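Long-range contacts in citryl-spermidine/3,4-dihydroxybenzoyl-citryl-spermidine:spermidine ligase (Bacillus anthracis, PDB 3TO3), which catalyses the ATP-dependent condensation of spermidine with citryl-spermidine intermediates in the biosynthesis of petrobactin, a siderophore used for iron acquisition and virulence: residues T566-Q571 with S583-V588; I36-I41 with Q571-R576. All blocks are in the same frame, centred on the assembly; numbering follows the deposited sequence.

Contact 1 (T566-Q571 with S583-V588); sequences TFYAEQ and SLVHEV
Phe567 and Val588 open a two-stranded antiparallel ribbon, strand 566-570 against strand 585-589, joined at one end by the 571-584 connection. Backbone bonds carry it: Phe567 with Val588 and Ala569 with His586 are hydrogen-bonded pairs, each bonded in both directions. Beyond them Gln571 N reaches Leu584 O at 2.6 Å, standing above the carbonyl plane rather than in it. Apolar contacts lie on both faces. On the face of Phe567, Ala569, His586 and Val588, the Phe567 CE2 atom meets Val588 CG2 at 3.5 Å, and helix 502-528 packs against Phe567 and Ala569. On the other face the Tyr568 ring takes Val585 CG1 over one side, a CH-pi contact 3.8 Å from its centroid, while its CE1 touches Glu587 CB at 3.3 Å. Polar side chains finish the pairing. Glu587, CG anti to the backbone N (chi1 -171°) and extended beyond, accepts the Thr566 hydroxyl, OG1 to OE2 2.8 Å, on its anti lone pair. Gln571 CG packs 3.5 Å from His586 CD2, the amide turned 30° from the imidazole. One water, in the plane of the imidazole, lies 2.8 Å from His586 NE2 and donates to Glu570 O.

Contact 2 (I36-I41 with Q571-R576); sequences IYEGII and QLTKRR
Glu38 reaches the backbone of Thr573 and Lys574 with a chain whose CG lies anti to its own carbonyl carbon (chi1 -62°) and whose CD continues extended (chi2 -178°), which puts CD at full stretch from CB, with the carboxylate beside the backbone of 572-574. Helix 18-37 closes in a Schellman motif: Gly39, at positive phi, is the first residue to leave helical geometry, and Gly39 N bonds back to Ile36 O. The carboxylate meets the start of 572-576, whose backbone has helical torsions without the regular bonds, and its two oxygens divide the amides there. Thr573 N donates to Glu38 OE2 at 3.0 Å along its syn lone pair. Lys574 N donates to Glu38 OE1 at 2.8 Å, also from the syn side but 16° out of the carboxylate plane. Both bonds are fairly straight and together fix the rotation of the carboxylate. Tyr163 OH gives OE2 a further hydrogen bond; with three partners gripping a buried group, the negative charge is probably stabilised. The neighbouring Gln571 adds a bond to the main chain, NE2 to Glu38 O at 3.0 Å, weak because of its bent angle, while its CB lies 3.3 Å from Glu38 OE1. Apolar packing comes from Ile40: Ile40 CD1 touches Thr573 CG2 at 3.8 Å, and the Ile40 and Lys574 side chains cross obliquely. Thr573 OG1 bonds to Ser34 OG of helix 18-37, a second tie from this turn to the helix. The contact thus joins the end of an N-terminal helix to the loop after strand 566-570, where the Leu572 side chain comes within about 9 Å of the bound ATP. Beside the carboxylate, Ile40 CD1 lies 3.5 Å from Lys574 N.

How the contacts relate
From the N terminus, helix 18-37 ends in the 36-41 half of contact 2, which waits for more than 500 residues until the chain returns at 571-576 and closes the very long loop. Contact 1 begins just before that return, at 566-571, and closes its own short loop only afterwards, at 583-588, so the two contacts cross along the chain. Gln571 belongs to both. Their centres are 10 Å apart, and further links join them: a salt bridge from Glu570 to Arg575, and the rings of Tyr37 and His586 meeting edge-to-face. Together they tie the end of helix 18-37 to the C-terminal ribbon and its connecting loop.

Contact 1 (T566-Q571 with S583-V588)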
ATOM      1  N   THR B 566      11.978  31.478 -26.206  1.00 57.02           N
ATOM      2  CA  THR B 566      12.123  30.330 -25.329  1.00 53.41           C
ATOM      3  C   THR B 566      11.352  30.610 -24.046  1.00 58.72           C
ATOM      4  O   THR B 566      11.117  31.768 -23.701  1.00 60.35           O
ATOM      5  CB  THR B 566      13.605  30.058 -24.981  1.00 50.06           C
ATOM      6  OG1 THR B 566      14.097  31.126 -24.192  1.00 61.13           O
ATOM      7  CG2 THR B 566      14.488  29.975 -26.245  1.00 45.86           C
ATOM      8  N   PHE B 567      10.919  29.551 -23.365  1.00 53.64           N
ATOM      9  CA  PHE B 567      10.352  29.706 -22.038  1.00 56.97           C
ATOM     10  C   PHE B 567      10.592  28.451 -21.216  1.00 54.55           C
ATOM     11  O   PHE B 567      11.100  27.454 -21.733  1.00 53.24           O
ATOM     12  CB  PHE B 567       8.858  29.981 -22.107  1.00 53.87           C
ATOM     13  CG  PHE B 567       8.045  28.757 -22.362  1.00 52.13           C
ATOM     14  CD1 PHE B 567       7.397  28.113 -21.325  1.00 52.33           C
ATOM     15  CD2 PHE B 567       7.944  28.241 -23.637  1.00 52.93           C
ATOM     16  CE1 PHE B 567       6.650  26.967 -21.559  1.00 51.60           C
ATOM     17  CE2 PHE B 567       7.198  27.106 -23.883  1.00 55.31           C
ATOM     18  CZ  PHE B 567       6.554  26.467 -22.835  1.00 52.80           C
ATOM     19  N   TYR B 568      10.182  28.509 -19.949  1.00 55.02           N
ATOM     20  CA  TYR B 568      10.460  27.462 -18.971  1.00 59.07           C
ATOM     21  C   TYR B 568       9.240  26.590 -18.764  1.00 56.21           C
ATOM     22  O   TYR B 568       8.244  27.029 -18.227  1.00 64.62           O
ATOM     23  CB  TYR B 568      10.924  28.064 -17.632  1.00 63.74           C
ATOM     24  CG  TYR B 568      12.391  28.450 -17.625  1.00 72.81           C
ATOM     25  CD1 TYR B 568      13.316  27.708 -18.346  1.00 81.09           C
ATOM     26  CD2 TYR B 568      12.857  29.561 -16.915  1.00 79.77           C
ATOM     27  CE1 TYR B 568      14.670  28.041 -18.365  1.00 84.27           C
ATOM     28  CE2 TYR B 568      14.225  29.904 -16.923  1.00 86.35           C
ATOM     29  CZ  TYR B 568      15.125  29.133 -17.665  1.00 90.46           C
ATOM     30  OH  TYR B 568      16.480  29.427 -17.712  1.00 91.99           O
ATOM     31  N   ALA B 569       9.343  25.352 -19.226  1.00 54.52           N
ATOM     32  CA  ALA B 569       8.331  24.315 -19.047  1.00 51.91           C
ATOM     33  C   ALA B 569       8.615  23.404 -17.820  1.00 48.21           C
ATOM     34  O   ALA B 569       9.753  23.081 -17.519  1.00 50.80           O
ATOM     35  CB  ALA B 569       8.277  23.481 -20.279  1.00 47.92           C
ATOM     36  N   GLU B 570       7.555  22.988 -17.145  1.00 50.99           N
ATOM     37  CA  GLU B 570       7.622  22.063 -16.033  1.00 49.73           C
ATOM     38  C   GLU B 570       8.349  20.802 -16.420  1.00 46.09           C
ATOM     39  O   GLU B 570       8.087  20.258 -17.470  1.00 46.15           O
ATOM     40  CB  GLU B 570       6.206  21.657 -15.624  1.00 62.42           C
ATOM     41  CG  GLU B 570       5.421  22.723 -14.896  1.00 81.85           C
ATOM     42  CD  GLU B 570       6.046  23.110 -13.567  1.00106.26           C
ATOM     43  OE1 GLU B 570       6.490  22.199 -12.827  1.00115.39           O
ATOM     44  OE2 GLU B 570       6.098  24.329 -13.261  1.00113.86           O
ATOM     45  N   GLN B 571       9.197  20.290 -15.538  1.00 46.45           N
ATOM     46  CA  GLN B 571       9.736  18.971 -15.763  1.00 44.44           C
ATOM     47  C   GLN B 571       8.941  18.016 -14.877  1.00 51.11           C
ATOM     48  O   GLN B 571       9.247  17.842 -13.701  1.00 59.36           O
ATOM     49  CB  GLN B 571      11.178  18.948 -15.247  1.00 37.89           C
ATOM     50  CG  GLN B 571      12.114  19.928 -15.910  1.00 39.67           C
ATOM     51  CD  GLN B 571      13.488  19.909 -15.271  1.00 48.07           C
ATOM     52  OE1 GLN B 571      13.663  20.333 -14.122  1.00 52.63           O
ATOM     53  NE2 GLN B 571      14.476  19.407 -16.008  1.00 46.47           N
ATOM     54  N   SER B 583      15.352  23.156  -9.401  1.00105.18           N
ATOM     55  CA  SER B 583      14.554  23.788 -10.467  1.00103.47           C
ATOM     56  C   SER B 583      13.114  23.265 -10.717  1.00 91.74           C
ATOM     57  O   SER B 583      12.136  23.947 -10.371  1.00 94.78           O
ATOM     58  CB  SER B 583      15.345  23.775 -11.782  1.00 99.25           C
ATOM     59  OG  SER B 583      15.216  25.006 -12.468  1.00 94.07           O
ATOM     60  N   LEU B 584      12.994  22.077 -11.316  1.00 80.61           N
ATOM     61  CA  LEU B 584      11.701  21.581 -11.837  1.00 73.28           C
ATOM     62  C   LEU B 584      11.275  22.158 -13.195  1.00 65.69           C
ATOM     63  O   LEU B 584      10.196  21.874 -13.699  1.00 63.04           O
ATOM     64  CB  LEU B 584      10.572  21.644 -10.819  1.00 76.80           C
ATOM     65  CG  LEU B 584      10.318  20.247 -10.245  1.00 89.73           C
ATOM     66  CD1 LEU B 584      11.586  19.371 -10.279  1.00 80.33           C
ATOM     67  CD2 LEU B 584       9.758  20.336  -8.813  1.00101.51           C
ATOM     68  N   VAL B 585      12.105  23.019 -13.752  1.00 55.09           N
ATOM     69  CA  VAL B 585      11.751  23.726 -14.951  1.00 54.00           C
ATOM     70  C   VAL B 585      12.872  23.544 -15.983  1.00 57.45           C
ATOM     71  O   VAL B 585      14.032  23.399 -15.622  1.00 63.22           O
ATOM     72  CB  VAL B 585      11.573  25.194 -14.552  1.00 67.46           C
ATOM     73  CG1 VAL B 585      12.588  26.087 -15.252  1.00 75.70           C
ATOM     74  CG2 VAL B 585      10.122  25.635 -14.721  1.00 59.56           C
ATOM     75  N   HIS B 586      12.550  23.487 -17.263  1.00 50.25           N
ATOM     76  CA  HIS B 586      13.628  23.477 -18.250  1.00 49.81           C
ATOM     77  C   HIS B 586      13.254  24.316 -19.463  1.00 57.73           C
ATOM     78  O   HIS B 586      12.080  24.495 -19.759  1.00 59.52           O
ATOM     79  CB  HIS B 586      14.070  22.062 -18.648  1.00 41.36           C
ATOM     80  CG  HIS B 586      13.070  21.312 -19.482  1.00 47.74           C
ATOM     81  ND1 HIS B 586      13.363  20.823 -20.738  1.00 46.47           N
ATOM     82  CD2 HIS B 586      11.795  20.939 -19.226  1.00 45.26           C
ATOM     83  CE1 HIS B 586      12.309  20.182 -21.214  1.00 42.99           C
ATOM     84  NE2 HIS B 586      11.343  20.246 -20.318  1.00 39.59           N
ATOM     85  N   GLU B 587      14.263  24.855 -20.135  1.00 40.54           N
ATOM     86  CA  GLU B 587      14.050  25.791 -21.202  1.00 42.43           C
ATOM     87  C   GLU B 587      13.804  25.073 -22.514  1.00 50.87           C
ATOM     88  O   GLU B 587      14.570  24.190 -22.892  1.00 53.48           O
ATOM     89  CB  GLU B 587      15.258  26.691 -21.340  1.00 44.82           C
ATOM     90  CG  GLU B 587      15.031  27.845 -22.303  1.00 55.67           C
ATOM     91  CD  GLU B 587      16.312  28.564 -22.633  1.00 63.26           C
ATOM     92  OE1 GLU B 587      17.372  28.044 -22.243  1.00 69.75           O
ATOM     93  OE2 GLU B 587      16.268  29.630 -23.283  1.00 65.05           O
ATOM     94  N   VAL B 588      12.734  25.457 -23.201  1.00 50.30           N
ATOM     95  CA  VAL B 588      12.346  24.821 -24.458  1.00 46.06           C
ATOM     96  C   VAL B 588      12.081  25.874 -25.532  1.00 49.22           C
ATOM     97  O   VAL B 588      11.697  26.992 -25.224  1.00 48.77           O
ATOM     98  CB  VAL B 588      11.089  23.954 -24.281  1.00 41.78           C
ATOM     99  CG1 VAL B 588      11.334  22.853 -23.245  1.00 40.52           C
ATOM    100  CG2 VAL B 588       9.893  24.814 -23.886  1.00 37.69           C
TER
HETATM  101  O   HOH W   1       8.737  19.143 -20.009  1.00 51.62           O

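Contact 2 (I36-I41 with Q571-R576)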
ATOM      1  N   ILE B  36      14.951  12.070 -21.875  1.00 32.88           N
ATOM      2  CA  ILE B  36      15.792  12.872 -22.731  1.00 34.89           C
ATOM      3  C   ILE B  36      15.265  14.306 -22.816  1.00 41.47           C
ATOM      4  O   ILE B  36      16.027  15.251 -22.631  1.00 40.98           O
ATOM      5  CB  ILE B  36      15.894  12.299 -24.124  1.00 34.76           C
ATOM      6  CG1 ILE B  36      16.358  10.855 -24.072  1.00 41.47           C
ATOM      7  CG2 ILE B  36      16.850  13.132 -25.007  1.00 38.67           C
ATOM      8  CD1 ILE B  36      16.363  10.218 -25.463  1.00 43.42           C
ATOM      9  N   TYR B  37      13.966  14.468 -23.065  1.00 41.10           N
ATOM     10  CA  TYR B  37      13.395  15.805 -23.200  1.00 37.26           C
ATOM     11  C   TYR B  37      13.736  16.694 -21.990  1.00 37.69           C
ATOM     12  O   TYR B  37      14.100  17.832 -22.154  1.00 39.47           O
ATOM     13  CB  TYR B  37      11.867  15.754 -23.368  1.00 34.54           C
ATOM     14  CG  TYR B  37      11.197  17.102 -23.663  1.00 32.80           C
ATOM     15  CD1 TYR B  37      11.690  17.961 -24.665  1.00 29.00           C
ATOM     16  CD2 TYR B  37      10.072  17.506 -22.961  1.00 30.27           C
ATOM     17  CE1 TYR B  37      11.089  19.166 -24.928  1.00 29.77           C
ATOM     18  CE2 TYR B  37       9.447  18.704 -23.236  1.00 31.32           C
ATOM     19  CZ  TYR B  37       9.962  19.528 -24.216  1.00 37.00           C
ATOM     20  OH  TYR B  37       9.344  20.715 -24.483  1.00 37.85           O
ATOM     21  N   GLU B  38      13.582  16.186 -20.780  1.00 40.77           N
ATOM     22  CA  GLU B  38      13.739  17.035 -19.596  1.00 42.27           C
ATOM     23  C   GLU B  38      15.211  17.110 -19.188  1.00 41.76           C
ATOM     24  O   GLU B  38      15.549  17.739 -18.207  1.00 44.14           O
ATOM     25  CB  GLU B  38      12.908  16.486 -18.426  1.00 37.36           C
ATOM     26  CG  GLU B  38      11.439  16.467 -18.696  1.00 42.26           C
ATOM     27  CD  GLU B  38      10.580  15.960 -17.524  1.00 52.86           C
ATOM     28  OE1 GLU B  38      11.067  15.882 -16.361  1.00 51.29           O
ATOM     29  OE2 GLU B  38       9.391  15.638 -17.786  1.00 55.16           O
ATOM     30  N   GLY B  39      16.077  16.421 -19.920  1.00 37.84           N
ATOM     31  CA  GLY B  39      17.503  16.423 -19.635  1.00 35.71           C
ATOM     32  C   GLY B  39      17.879  15.614 -18.409  1.00 47.63           C
ATOM     33  O   GLY B  39      18.925  15.826 -17.851  1.00 44.55           O
ATOM     34  N   ILE B  40      17.021  14.706 -17.961  1.00 47.88           N
ATOM     35  CA  ILE B  40      17.373  13.871 -16.818  1.00 39.93           C
ATOM     36  C   ILE B  40      18.565  12.980 -17.193  1.00 43.43           C
ATOM     37  O   ILE B  40      19.415  12.689 -16.356  1.00 44.91           O
ATOM     38  CB  ILE B  40      16.172  13.019 -16.357  1.00 40.65           C
ATOM     39  CG1 ILE B  40      15.076  13.937 -15.820  1.00 43.83           C
ATOM     40  CG2 ILE B  40      16.584  11.998 -15.287  1.00 35.88           C
ATOM     41  CD1 ILE B  40      13.725  13.302 -15.762  1.00 49.45           C
ATOM     42  N   ILE B  41      18.609  12.548 -18.454  1.00 38.32           N
ATOM     43  CA  ILE B  41      19.772  11.873 -19.010  1.00 44.91           C
ATOM     44  C   ILE B  41      20.228  12.650 -20.259  1.00 51.15           C
ATOM     45  O   ILE B  41      19.437  13.335 -20.936  1.00 51.20           O
ATOM     46  CB  ILE B  41      19.449  10.416 -19.420  1.00 41.61           C
ATOM     47  CG1 ILE B  41      18.302  10.429 -20.428  1.00 40.81           C
ATOM     48  CG2 ILE B  41      19.054   9.587 -18.223  1.00 33.95           C
ATOM     49  CD1 ILE B  41      17.986   9.079 -21.010  1.00 56.70           C
ATOM     50  N   GLN B 571       9.197  20.290 -15.538  1.00 46.45           N
ATOM     51  CA  GLN B 571       9.736  18.971 -15.763  1.00 44.44           C
ATOM     52  C   GLN B 571       8.941  18.016 -14.877  1.00 51.11           C
ATOM     53  O   GLN B 571       9.247  17.842 -13.701  1.00 59.36           O
ATOM     54  CB  GLN B 571      11.178  18.948 -15.247  1.00 37.89           C
ATOM     55  CG  GLN B 571      12.114  19.928 -15.910  1.00 39.67           C
ATOM     56  CD  GLN B 571      13.488  19.909 -15.271  1.00 48.07           C
ATOM     57  OE1 GLN B 571      13.663  20.333 -14.122  1.00 52.63           O
ATOM     58  NE2 GLN B 571      14.476  19.407 -16.008  1.00 46.47           N
ATOM     59  N   LEU B 572       8.031  17.277 -15.483  1.00 50.12           N
ATOM     60  CA  LEU B 572       7.089  16.446 -14.729  1.00 52.43           C
ATOM     61  C   LEU B 572       7.690  15.119 -14.273  1.00 45.83           C
ATOM     62  O   LEU B 572       7.457  14.668 -13.161  1.00 47.82           O
ATOM     63  CB  LEU B 572       5.847  16.188 -15.572  1.00 52.61           C
ATOM     64  CG  LEU B 572       5.111  17.451 -16.048  1.00 60.50           C
ATOM     65  CD1 LEU B 572       4.184  17.115 -17.193  1.00 63.16           C
ATOM     66  CD2 LEU B 572       4.342  18.107 -14.916  1.00 55.59           C
ATOM     67  N   THR B 573       8.449  14.492 -15.149  1.00 38.07           N
ATOM     68  CA  THR B 573       9.127  13.264 -14.810  1.00 39.09           C
ATOM     69  C   THR B 573      10.222  13.521 -13.773  1.00 40.78           C
ATOM     70  O   THR B 573      10.346  12.773 -12.821  1.00 40.16           O
ATOM     71  CB  THR B 573       9.679  12.602 -16.087  1.00 45.22           C
ATOM     72  OG1 THR B 573       8.576  12.303 -16.967  1.00 45.57           O
ATOM     73  CG2 THR B 573      10.426  11.340 -15.762  1.00 35.92           C
ATOM     74  N   LYS B 574      11.001  14.590 -13.929  1.00 40.11           N
ATOM     75  CA  LYS B 574      12.084  14.836 -12.983  1.00 42.68           C
ATOM     76  C   LYS B 574      11.561  14.828 -11.543  1.00 55.93           C
ATOM     77  O   LYS B 574      12.236  14.354 -10.603  1.00 52.12           O
ATOM     78  CB  LYS B 574      12.803  16.157 -13.269  1.00 46.10           C
ATOM     79  CG  LYS B 574      14.036  16.370 -12.411  1.00 49.45           C
ATOM     80  CD  LYS B 574      14.762  17.629 -12.893  1.00 63.13           C
ATOM     81  CE  LYS B 574      16.074  17.903 -12.135  1.00 72.50           C
ATOM     82  NZ  LYS B 574      17.228  17.152 -12.729  1.00 74.97           N
ATOM     83  N   ARG B 575      10.342  15.327 -11.382  1.00 54.54           N
ATOM     84  CA  ARG B 575       9.751  15.447 -10.064  1.00 65.09           C
ATOM     85  C   ARG B 575       9.553  14.091  -9.362  1.00 61.50           C
ATOM     86  O   ARG B 575       9.524  14.017  -8.134  1.00 62.77           O
ATOM     87  CB  ARG B 575       8.436  16.221 -10.167  1.00 75.02           C
ATOM     88  CG  ARG B 575       7.879  16.686  -8.836  1.00 92.61           C
ATOM     89  CD  ARG B 575       7.115  17.977  -9.033  1.00108.01           C
ATOM     90  NE  ARG B 575       6.863  18.221 -10.454  1.00111.22           N
ATOM     91  CZ  ARG B 575       6.498  19.395 -10.955  1.00117.42           C
ATOM     92  NH1 ARG B 575       6.293  19.529 -12.257  1.00119.71           N
ATOM     93  NH2 ARG B 575       6.345  20.441 -10.152  1.00121.04           N
ATOM     94  N   ARG B 576       9.436  13.025 -10.150  1.00 57.15           N
ATOM     95  CA  ARG B 576       9.180  11.693  -9.622  1.00 49.46           C
ATOM     96  C   ARG B 576      10.453  11.003  -9.202  1.00 54.34           C
ATOM     97  O   ARG B 576      10.387   9.930  -8.582  1.00 53.41           O
ATOM     98  CB  ARG B 576       8.512  10.808 -10.684  1.00 57.02           C
ATOM     99  CG  ARG B 576       7.485  11.511 -11.530  1.00 76.79           C
ATOM    100  CD  ARG B 576       6.083  11.030 -11.220  1.00 93.62           C
ATOM    101  NE  ARG B 576       5.604  10.102 -12.241  1.00108.65           N
ATOM    102  CZ  ARG B 576       5.089  10.481 -13.411  1.00123.68           C
ATOM    103  NH1 ARG B 576       4.984  11.776 -13.705  1.00125.72           N
ATOM    104  NH2 ARG B 576       4.681   9.571 -14.295  1.00126.49           N
TER